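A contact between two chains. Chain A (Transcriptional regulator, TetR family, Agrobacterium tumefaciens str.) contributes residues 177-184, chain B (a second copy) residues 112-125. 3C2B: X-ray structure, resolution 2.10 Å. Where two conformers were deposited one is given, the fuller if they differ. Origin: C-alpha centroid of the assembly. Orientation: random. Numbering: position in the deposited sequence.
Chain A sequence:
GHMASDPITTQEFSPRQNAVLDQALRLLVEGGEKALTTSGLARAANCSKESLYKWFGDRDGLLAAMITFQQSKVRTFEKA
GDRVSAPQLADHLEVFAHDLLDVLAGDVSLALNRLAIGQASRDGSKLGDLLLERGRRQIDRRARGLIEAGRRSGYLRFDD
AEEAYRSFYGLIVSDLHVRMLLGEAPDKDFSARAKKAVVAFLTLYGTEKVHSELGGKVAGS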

# COMPACT_ATOMS: atom_id res chain seq x y z
N HIS A 177 1.56 0.41 -4.43
CA HIS A 177 0.47 1.40 -4.31
C HIS A 177 0.81 2.45 -3.25
O HIS A 177 0.77 3.65 -3.53
CB HIS A 177 -0.88 0.70 -4.04
CG HIS A 177 -2.06 1.60 -4.19
ND1 HIS A 177 -3.30 1.29 -3.67
CD2 HIS A 177 -2.21 2.78 -4.85
CE1 HIS A 177 -4.17 2.24 -4.02
NE2 HIS A 177 -3.52 3.16 -4.71
N VAL A 178 1.18 1.99 -2.05
CA VAL A 178 1.78 2.86 -1.00
C VAL A 178 2.95 3.75 -1.54
O VAL A 178 2.90 4.97 -1.41
CB VAL A 178 2.12 2.08 0.34
CG1 VAL A 178 2.73 2.99 1.37
CG2 VAL A 178 0.88 1.46 0.94
N ARG A 179 3.96 3.17 -2.19
CA ARG A 179 5.02 4.02 -2.77
C ARG A 179 4.52 5.15 -3.69
O ARG A 179 5.02 6.27 -3.62
CB ARG A 179 6.10 3.18 -3.45
CG ARG A 179 6.69 2.11 -2.47
CD ARG A 179 7.89 1.33 -3.02
NE ARG A 179 9.04 2.19 -3.24
CZ ARG A 179 9.89 2.63 -2.30
NH1 ARG A 179 10.89 3.45 -2.66
NH2 ARG A 179 9.74 2.29 -1.01
N MSE A 180 3.55 4.83 -4.56
CA MSE A 180 3.05 5.79 -5.53
C MSE A 180 2.26 6.88 -4.83
O MSE A 180 2.37 8.06 -5.17
CB MSE A 180 2.22 5.10 -6.63
CG MSE A 180 3.06 4.23 -7.59
SE MSE A 180 2.10 3.60 -9.16
CE MSE A 180 0.72 2.60 -8.29
N LEU A 181 1.53 6.48 -3.81
CA LEU A 181 0.74 7.37 -2.99
C LEU A 181 1.60 8.37 -2.28
O LEU A 181 1.20 9.51 -2.07
CB LEU A 181 -0.07 6.56 -1.98
CG LEU A 181 -1.29 5.83 -2.56
CD1 LEU A 181 -1.96 4.95 -1.48
CD2 LEU A 181 -2.28 6.79 -3.12
N LEU A 182 2.79 7.93 -1.90
CA LEU A 182 3.81 8.77 -1.26
C LEU A 182 4.47 9.64 -2.32
O LEU A 182 5.19 10.57 -1.99
CB LEU A 182 4.86 7.91 -0.52
CG LEU A 182 4.43 7.20 0.78
CD1 LEU A 182 5.39 6.05 1.12
CD2 LEU A 182 4.36 8.16 2.02
N GLY A 183 4.25 9.34 -3.60
CA GLY A 183 4.74 10.28 -4.62
C GLY A 183 5.76 9.66 -5.54
O GLY A 183 6.25 10.32 -6.42
N GLU A 184 6.09 8.39 -5.33
CA GLU A 184 7.02 7.74 -6.24
C GLU A 184 6.36 7.45 -7.58
O GLU A 184 5.29 6.85 -7.62
CB GLU A 184 7.56 6.46 -5.62
CG GLU A 184 8.75 5.88 -6.36
CD GLU A 184 9.13 4.53 -5.82
OE1 GLU A 184 9.47 4.46 -4.65
OE2 GLU A 184 9.07 3.54 -6.56
N LEU B 112 2.59 8.76 10.41
CA LEU B 112 3.63 9.26 9.54
C LEU B 112 3.20 9.12 8.06
O LEU B 112 3.33 10.05 7.27
CB LEU B 112 4.95 8.54 9.82
CG LEU B 112 5.72 9.06 11.04
CD1 LEU B 112 6.84 8.14 11.45
CD2 LEU B 112 6.23 10.50 10.82
N ASN B 113 2.62 7.96 7.73
CA ASN B 113 2.27 7.67 6.36
C ASN B 113 1.02 8.44 5.95
O ASN B 113 0.96 8.93 4.84
CB ASN B 113 2.04 6.18 6.18
CG ASN B 113 3.31 5.44 5.98
OD1 ASN B 113 3.88 5.46 4.89
ND2 ASN B 113 3.75 4.72 7.00
N ARG B 114 0.03 8.51 6.82
CA ARG B 114 -1.14 9.37 6.57
C ARG B 114 -0.77 10.83 6.36
O ARG B 114 -1.31 11.49 5.48
CB ARG B 114 -2.18 9.27 7.71
CG ARG B 114 -3.04 8.00 7.61
CD ARG B 114 -3.77 7.72 8.90
NE ARG B 114 -4.68 6.58 8.80
CZ ARG B 114 -5.20 5.97 9.86
NH1 ARG B 114 -4.87 6.39 11.08
NH2 ARG B 114 -6.03 4.98 9.72
N LEU B 115 0.14 11.34 7.16
CA LEU B 115 0.58 12.72 6.96
C LEU B 115 1.27 12.86 5.59
O LEU B 115 0.89 13.73 4.81
CB LEU B 115 1.47 13.25 8.08
CG LEU B 115 2.05 14.67 7.87
CD1 LEU B 115 1.00 15.78 7.49
CD2 LEU B 115 2.91 15.13 9.04
N ALA B 116 2.22 11.97 5.29
CA ALA B 116 3.01 12.13 4.09
C ALA B 116 2.11 11.96 2.85
O ALA B 116 2.23 12.69 1.87
CB ALA B 116 4.15 11.16 4.06
N ILE B 117 1.21 10.98 2.91
CA ILE B 117 0.31 10.70 1.82
C ILE B 117 -0.76 11.78 1.69
O ILE B 117 -1.07 12.19 0.58
CB ILE B 117 -0.32 9.32 1.97
CG1 ILE B 117 0.76 8.25 1.75
CG2 ILE B 117 -1.53 9.17 0.99
CD1 ILE B 117 0.30 6.82 1.99
N GLY B 118 -1.31 12.22 2.83
CA GLY B 118 -2.45 13.12 2.85
C GLY B 118 -2.06 14.44 2.24
O GLY B 118 -2.92 15.19 1.72
N GLN B 119 -0.76 14.75 2.28
CA GLN B 119 -0.29 16.06 1.85
C GLN B 119 0.33 15.99 0.48
O GLN B 119 0.57 17.02 -0.14
CB GLN B 119 0.65 16.68 2.88
CG GLN B 119 2.03 16.04 3.03
CD GLN B 119 2.90 16.80 4.03
OE1 GLN B 119 3.99 16.35 4.41
NE2 GLN B 119 2.40 17.96 4.47
N ALA B 120 0.54 14.77 -0.02
CA ALA B 120 1.10 14.60 -1.35
C ALA B 120 0.19 15.09 -2.49
O ALA B 120 -1.04 15.06 -2.40
CB ALA B 120 1.49 13.13 -1.57
N SER B 121 0.82 15.56 -3.55
CA SER B 121 0.15 15.71 -4.84
C SER B 121 0.75 14.66 -5.76
O SER B 121 1.55 13.84 -5.32
CB SER B 121 0.41 17.11 -5.42
OG SER B 121 1.79 17.27 -5.63
N ARG B 122 0.35 14.67 -7.02
CA ARG B 122 1.05 13.95 -8.07
C ARG B 122 2.58 13.98 -7.88
O ARG B 122 3.29 13.02 -8.22
CB ARG B 122 0.68 14.52 -9.44
CG ARG B 122 1.63 14.11 -10.57
CD ARG B 122 0.94 14.09 -11.90
NE ARG B 122 1.82 13.72 -13.00
CZ ARG B 122 2.82 14.48 -13.46
NH1 ARG B 122 3.55 14.06 -14.48
NH2 ARG B 122 3.10 15.65 -12.89
N ASP B 123 3.08 15.10 -7.35
CA ASP B 123 4.50 15.37 -7.14
C ASP B 123 5.04 14.92 -5.78
O ASP B 123 6.16 15.26 -5.43
CB ASP B 123 4.75 16.89 -7.26
CG ASP B 123 4.32 17.45 -8.60
OD1 ASP B 123 4.70 16.87 -9.64
OD2 ASP B 123 3.61 18.48 -8.59
N GLY B 124 4.23 14.20 -5.01
CA GLY B 124 4.66 13.73 -3.68
C GLY B 124 4.66 14.81 -2.63
O GLY B 124 3.92 15.77 -2.74
N SER B 125 5.51 14.65 -1.62
CA SER B 125 5.73 15.62 -0.56
C SER B 125 7.12 15.35 -0.01
O SER B 125 7.69 14.31 -0.25
CB SER B 125 4.71 15.44 0.55
OG SER B 125 4.80 14.12 1.08
O HOH W 1 7.30 12.17 -2.44

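Where a helix ends against a neighbouring subunit, two kinds of fit often succeed one another: side chains pack while the helices last, and bare backbone meets backbone once they stop. This contact between two copies of a TetR-family regulator illustrates the sequence, burying 381 Å² with no direct hydrogen bond across it.

Along chain B the contact opens at Asn B113, whose OD1 lies 4.0 Å from Leu A182 CD2, while its ND2 is satisfied elsewhere in the structure. One turn on, Ala B116 directs its methyl toward chain A, and CB sits 3.6 Å from Leu A182 CD2. Ile B117 completes this apolar patch: its CG1 is also 3.6 Å from Leu A182 CD2, and its CD1 reaches 4.0 Å from Leu A181 CB. Leu A182 buries the most surface of any residue here, although its CA-to-CB bond points away; the m, t rotamer brings the end of the side chain back to chain B.

Past the helix, Ala B120 CB rests 3.7 Å from Leu A181 O. A type I turn from Ser B121 to Gly B124, closed by Gly B124 N donating to Ser B121 O at 2.7 Å, then delivers glycine to glycine. Gly B124 CA stands 3.6 Å from Gly A183 CA, an approach that leaves no room for a CB on Gly A183, which would lie 2.3 Å from Gly B124 CA. Gly A183 also has positive phi, in a Schellman motif that ends the chain A helix.

Ser B125 closes the walk. Its OG donates to Ala B116 O at 3.0 Å, tying the loop back to the helix, and it caps the helix that follows. Across the interface a water mediates, donating to Leu A182 O at 2.7 Å and accepting from Ser B125 N at 3.2 Å.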